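Local atomic coordinates of peptide methionine sulfoxide reductase msrA/msrB (Neisseria gonorrhoeae, PDB entry 2H30), a protein that reduces methionine sulfoxide in proteins, its N-terminal thioredoxin domain being able to pass electrons from DsbD to the downstream reductase domains. Residues K44-W49 and S55-A60; H84-K87 and K93-A96. The protein carries 2 engineered substitutions. All blocks are in the same frame, centred on the assembly; numbering follows the deposited sequence.

The two contacts follow one another along the chain and lie side by side, their centres about 13 Å apart. Contact 1 is buried, its centre about 9 Å from the centre of the chain; contact 2 is a surface contact, its centre about 16 Å from the same point. They meet at Ser48, whose OG is 2.6 Å from Glu85 OE1, a probable hydrogen bond, and whose CB packs 3.4 Å from Trp94 CH2. Trp49 CD1 approaches the carbonyl oxygen of His84, with 3.6 Å between CD1 and that O. Residues 44-49 lead directly to Cys50 and Cys53, which fit the thioredoxin-type CxxC at a helix start, and so to the probable redox site.

Contact 1: K44-W49 and S55-A60; sequences KFWASW and SELGQA
Lys44 and Trp46 meet Glu56 and Leu57 where strand 41-45 faces helix 51-64, the first two elements of a beta-alpha-beta unit of the thioredoxin fold. With CG anti to its backbone N (chi1 -176°) and an extended chain beyond, Lys44 carries its ammonium from the strand across to the helix. There NZ forms a salt bridge with Glu56 OE1 at 2.7 Å, approaching from the anti side of the carboxylate and 27° out of its plane. A water 2.9 Å from NZ accepts a second hydrogen bond from the lysine and donates one to Gln59 OE1, so two partners hold the charge of a buried residue. The other carboxylate oxygen, Glu56 OE2, is bonded to Ser141 OG, which helps fix the rotation of the group. Two residues on, Trp46 turns one ring face to Leu57. Its NE1 bonds to Thr76 OG1 on strand 73-78, which helps fix the rotation of the indole, and the ring also touches Cys53 and Leu54 near the helix start. Leu57 supplies a CH-pi contact, its CD2 standing 3.9 Å from the centroid of the Trp46 six-membered ring and only 10° off the ring normal.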
loop_
_atom_site.group_PDB
_atom_site.type_symbol
_atom_site.label_atom_id
_atom_site.label_comp_id
_atom_site.label_asym_id
_atom_site.label_seq_id
_atom_site.Cartn_x
_atom_site.Cartn_y
_atom_site.Cartn_z
ATOM N N LYS A 44 1.090 -0.249 1.143
ATOM C CA LYS A 44 0.826 0.770 2.208
ATOM C C LYS A 44 -0.684 1.053 2.239
ATOM O O LYS A 44 -1.213 1.486 1.183
ATOM C CB LYS A 44 1.531 2.078 1.860
ATOM C CG LYS A 44 1.334 3.102 3.011
ATOM C CD LYS A 44 1.997 4.403 2.686
ATOM C CE LYS A 44 2.217 5.131 4.076
ATOM N NZ LYS A 44 3.176 6.151 3.846
ATOM N N PHE A 45 -1.310 0.833 3.404
ATOM C CA PHE A 45 -2.735 1.158 3.613
ATOM C C PHE A 45 -2.792 2.530 4.245
ATOM O O PHE A 45 -2.072 2.815 5.222
ATOM C CB PHE A 45 -3.381 0.141 4.569
ATOM C CG PHE A 45 -3.440 -1.238 3.983
ATOM C CD1 PHE A 45 -2.348 -2.102 4.056
ATOM C CD2 PHE A 45 -4.572 -1.631 3.298
ATOM C CE1 PHE A 45 -2.444 -3.387 3.467
ATOM C CE2 PHE A 45 -4.686 -2.925 2.729
ATOM C CZ PHE A 45 -3.628 -3.807 2.798
ATOM N N TRP A 46 -3.710 3.346 3.740
ATOM C CA TRP A 46 -3.835 4.719 4.217
ATOM C C TRP A 46 -5.248 5.249 4.029
ATOM O O TRP A 46 -6.094 4.580 3.417
ATOM C CB TRP A 46 -2.809 5.619 3.501
ATOM C CG TRP A 46 -3.008 5.766 2.018
ATOM C CD1 TRP A 46 -2.617 4.867 1.043
ATOM C CD2 TRP A 46 -3.527 6.903 1.333
ATOM N NE1 TRP A 46 -2.928 5.386 -0.229
ATOM C CE2 TRP A 46 -3.522 6.612 -0.051
ATOM C CE3 TRP A 46 -4.092 8.104 1.776
ATOM C CZ2 TRP A 46 -3.949 7.513 -1.017
ATOM C CZ3 TRP A 46 -4.557 9.002 0.799
ATOM C CH2 TRP A 46 -4.497 8.709 -0.568
ATOM N N ALA A 47 -5.499 6.455 4.577
ATOM C CA ALA A 47 -6.768 7.149 4.428
ATOM C C ALA A 47 -6.538 8.625 4.280
ATOM O O ALA A 47 -5.574 9.167 4.840
ATOM C CB ALA A 47 -7.671 6.901 5.610
ATOM N N SER A 48 -7.501 9.245 3.612
ATOM C CA SER A 48 -7.436 10.707 3.318
ATOM C C SER A 48 -7.466 11.534 4.610
ATOM O O SER A 48 -6.956 12.662 4.620
ATOM C CB SER A 48 -8.589 11.124 2.417
ATOM O OG SER A 48 -9.815 10.937 3.108
ATOM N N TRP A 49 -8.047 10.988 5.677
ATOM C CA TRP A 49 -8.222 11.755 6.910
ATOM C C TRP A 49 -7.035 11.695 7.837
ATOM O O TRP A 49 -7.099 12.265 8.953
ATOM C CB TRP A 49 -9.518 11.326 7.660
ATOM C CG TRP A 49 -9.754 9.861 7.749
ATOM C CD1 TRP A 49 -10.698 9.156 7.065
ATOM C CD2 TRP A 49 -9.085 8.917 8.610
ATOM N NE1 TRP A 49 -10.655 7.812 7.437
ATOM C CE2 TRP A 49 -9.693 7.649 8.394
ATOM C CE3 TRP A 49 -8.038 9.025 9.553
ATOM C CZ2 TRP A 49 -9.258 6.497 9.080
ATOM C CZ3 TRP A 49 -7.630 7.887 10.245
ATOM C CH2 TRP A 49 -8.259 6.644 10.001
ATOM N N SER A 55 1.191 13.083 4.614
ATOM C CA SER A 55 2.586 13.623 4.598
ATOM C C SER A 55 3.592 12.660 3.991
ATOM O O SER A 55 4.708 13.069 3.634
ATOM C CB SER A 55 2.997 13.956 6.035
ATOM O OG SER A 55 3.314 12.783 6.777
ATOM N N GLU A 56 3.200 11.368 3.939
ATOM C CA GLU A 56 4.087 10.310 3.518
ATOM C C GLU A 56 3.823 9.885 2.047
ATOM O O GLU A 56 4.546 9.027 1.520
ATOM C CB GLU A 56 3.914 9.102 4.435
ATOM C CG GLU A 56 4.487 9.319 5.823
ATOM C CD GLU A 56 4.183 8.120 6.768
ATOM O OE1 GLU A 56 3.438 7.198 6.358
ATOM O OE2 GLU A 56 4.708 8.094 7.915
ATOM N N LEU A 57 2.834 10.487 1.405
ATOM C CA LEU A 57 2.512 10.098 -0.020
ATOM C C LEU A 57 3.706 10.391 -0.947
ATOM O O LEU A 57 4.065 9.537 -1.775
ATOM C CB LEU A 57 1.269 10.796 -0.537
ATOM C CG LEU A 57 -0.045 10.387 0.119
ATOM C CD1 LEU A 57 -1.119 11.332 -0.337
ATOM C CD2 LEU A 57 -0.354 8.938 -0.282
ATOM N N GLY A 58 4.357 11.533 -0.717
ATOM C CA GLY A 58 5.526 11.876 -1.588
ATOM C C GLY A 58 6.684 10.910 -1.359
ATOM O O GLY A 58 7.424 10.565 -2.279
ATOM N N GLN A 59 6.874 10.503 -0.109
ATOM C CA GLN A 59 7.870 9.532 0.241
ATOM C C GLN A 59 7.617 8.200 -0.470
ATOM O O GLN A 59 8.513 7.632 -1.072
ATOM C CB GLN A 59 7.817 9.368 1.762
ATOM C CG GLN A 59 8.843 8.441 2.287
ATOM C CD GLN A 59 8.592 8.189 3.797
ATOM O OE1 GLN A 59 7.517 7.748 4.160
ATOM N NE2 GLN A 59 9.585 8.458 4.641
ATOM N N ALA A 60 6.384 7.706 -0.366
ATOM C CA ALA A 60 6.053 6.424 -1.013
ATOM C C ALA A 60 6.212 6.518 -2.529
ATOM O O ALA A 60 6.647 5.558 -3.147
ATOM C CB ALA A 60 4.570 6.065 -0.644
HETATM O O HOH W 1 5.798 5.938 2.734
#

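Contact 2: H84-K87 and K93-A96; sequences HEKK and KWYA
The first torsion of Lys86 (chi1 -65°) sets CG beside the backbone N, anti to the carbonyl carbon, and from there an extended chain carries CD and CE over the indole of Trp94; a bend at chi4 then decides where the ammonium goes. Trp94 meets the lysine with CG anti to the backbone N, presenting a ring face to the lysine chain, which crosses the indole at about a right angle. The methylenes do most of the touching. CE sits over the five-membered ring, 3.7 Å from its centroid and 19° off the normal, a CH-pi contact whose shortest approach is 3.5 Å from Lys86 CE to Trp94 CG. One carbon earlier, Lys86 CD rests 3.7 Å from Trp94 CB, so the contact begins at the root of the tryptophan side chain. Beyond the bend, NZ stands 4.6 Å from the centroid of the same ring and 27° off the normal. This is an off-centre cation-pi arrangement in which the charge leans toward the rim, with CD1 as the closest ring atom at 4.2 Å from NZ. The indole thus receives both the apolar flank of the lysine and, more distantly, its charge. Glu85 helps fix the backbone from which Lys86 starts: its OE1 accepts a bent, local bond of 2.8 Å from Lys86 N, on the anti side of the carboxylate. Through its bond to Ser48 OG, OE1 also links the loop to the chain leading into helix 51-64. In the fold, the contact closes the loop that follows strand 73-78 onto helix 90-95, with Lys86 also touching Phe91 of that helix, while Trp94 also touches Trp46 of the segment 44-49.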
loop_
_atom_site.group_PDB
_atom_site.type_symbol
_atom_site.label_atom_id
_atom_site.label_comp_id
_atom_site.label_asym_id
_atom_site.label_seq_id
_atom_site.Cartn_x
_atom_site.Cartn_y
_atom_site.Cartn_z
ATOM N N HIS A 84 -14.573 5.457 7.778
ATOM C CA HIS A 84 -14.922 6.865 7.510
ATOM C C HIS A 84 -14.140 7.509 6.381
ATOM O O HIS A 84 -14.155 8.749 6.215
ATOM C CB HIS A 84 -14.882 7.735 8.780
ATOM C CG HIS A 84 -15.755 7.207 9.874
ATOM N ND1 HIS A 84 -17.134 7.221 9.793
ATOM C CD2 HIS A 84 -15.449 6.602 11.048
ATOM C CE1 HIS A 84 -17.638 6.665 10.881
ATOM N NE2 HIS A 84 -16.638 6.272 11.653
ATOM N N GLU A 85 -13.485 6.657 5.562
ATOM C CA GLU A 85 -12.944 7.185 4.326
ATOM C C GLU A 85 -14.072 7.687 3.429
ATOM O O GLU A 85 -15.233 7.142 3.492
ATOM C CB GLU A 85 -12.116 6.070 3.606
ATOM C CG GLU A 85 -11.544 6.490 2.272
ATOM C CD GLU A 85 -10.566 7.645 2.415
ATOM O OE1 GLU A 85 -11.016 8.827 2.316
ATOM O OE2 GLU A 85 -9.380 7.368 2.648
ATOM N N LYS A 86 -13.768 8.698 2.622
ATOM C CA LYS A 86 -14.681 9.204 1.603
ATOM C C LYS A 86 -15.273 8.071 0.793
ATOM O O LYS A 86 -14.608 7.079 0.516
ATOM C CB LYS A 86 -13.935 10.152 0.664
ATOM C CG LYS A 86 -13.437 11.440 1.435
ATOM C CD LYS A 86 -12.521 12.268 0.547
ATOM C CE LYS A 86 -11.803 13.384 1.323
ATOM N NZ LYS A 86 -12.799 14.392 1.801
ATOM N N LYS A 87 -16.567 8.188 0.455
ATOM C CA LYS A 87 -17.206 7.155 -0.357
ATOM C C LYS A 87 -16.630 7.007 -1.753
ATOM O O LYS A 87 -15.955 7.902 -2.305
ATOM C CB LYS A 87 -18.729 7.470 -0.430
ATOM C CG LYS A 87 -19.321 7.356 0.920
ATOM C CD LYS A 87 -20.849 7.464 1.027
ATOM C CE LYS A 87 -21.300 6.734 2.326
ATOM N NZ LYS A 87 -20.100 6.336 3.180
ATOM N N LYS A 93 -12.428 11.823 -6.620
ATOM C CA LYS A 93 -12.546 13.239 -6.927
ATOM C C LYS A 93 -11.636 14.082 -6.031
ATOM O O LYS A 93 -10.949 14.942 -6.525
ATOM C CB LYS A 93 -14.015 13.687 -6.806
ATOM C CG LYS A 93 -14.193 15.143 -7.260
ATOM C CD LYS A 93 -13.423 15.483 -8.575
ATOM C CE LYS A 93 -13.653 14.450 -9.734
ATOM N NZ LYS A 93 -12.367 14.103 -10.459
ATOM N N TRP A 94 -11.613 13.754 -4.754
ATOM C CA TRP A 94 -10.727 14.421 -3.782
ATOM C C TRP A 94 -9.274 14.114 -4.179
ATOM O O TRP A 94 -8.421 15.000 -4.254
ATOM C CB TRP A 94 -11.033 13.916 -2.369
ATOM C CG TRP A 94 -9.938 14.318 -1.429
ATOM C CD1 TRP A 94 -9.720 15.555 -0.869
ATOM C CD2 TRP A 94 -8.831 13.495 -1.043
ATOM N NE1 TRP A 94 -8.583 15.530 -0.082
ATOM C CE2 TRP A 94 -8.004 14.286 -0.197
ATOM C CE3 TRP A 94 -8.467 12.156 -1.319
ATOM C CZ2 TRP A 94 -6.825 13.795 0.380
ATOM C CZ3 TRP A 94 -7.289 11.660 -0.738
ATOM C CH2 TRP A 94 -6.477 12.485 0.089
ATOM N N TYR A 95 -8.983 12.828 -4.419
ATOM C CA TYR A 95 -7.588 12.467 -4.664
ATOM C C TYR A 95 -7.011 13.046 -5.944
ATOM O O TYR A 95 -5.817 13.329 -6.057
ATOM C CB TYR A 95 -7.432 10.945 -4.601
ATOM C CG TYR A 95 -5.979 10.516 -4.718
ATOM C CD1 TYR A 95 -5.074 10.858 -3.707
ATOM C CD2 TYR A 95 -5.506 9.928 -5.862
ATOM C CE1 TYR A 95 -3.749 10.518 -3.818
ATOM C CE2 TYR A 95 -4.138 9.607 -6.003
ATOM C CZ TYR A 95 -3.301 9.895 -4.954
ATOM O OH TYR A 95 -1.972 9.600 -5.077
ATOM N N ALA A 96 -7.882 13.285 -6.944
ATOM C CA ALA A 96 -7.424 13.877 -8.193
ATOM C C ALA A 96 -6.827 15.288 -7.985
ATOM O O ALA A 96 -6.032 15.738 -8.789
ATOM C CB ALA A 96 -8.575 13.898 -9.220
#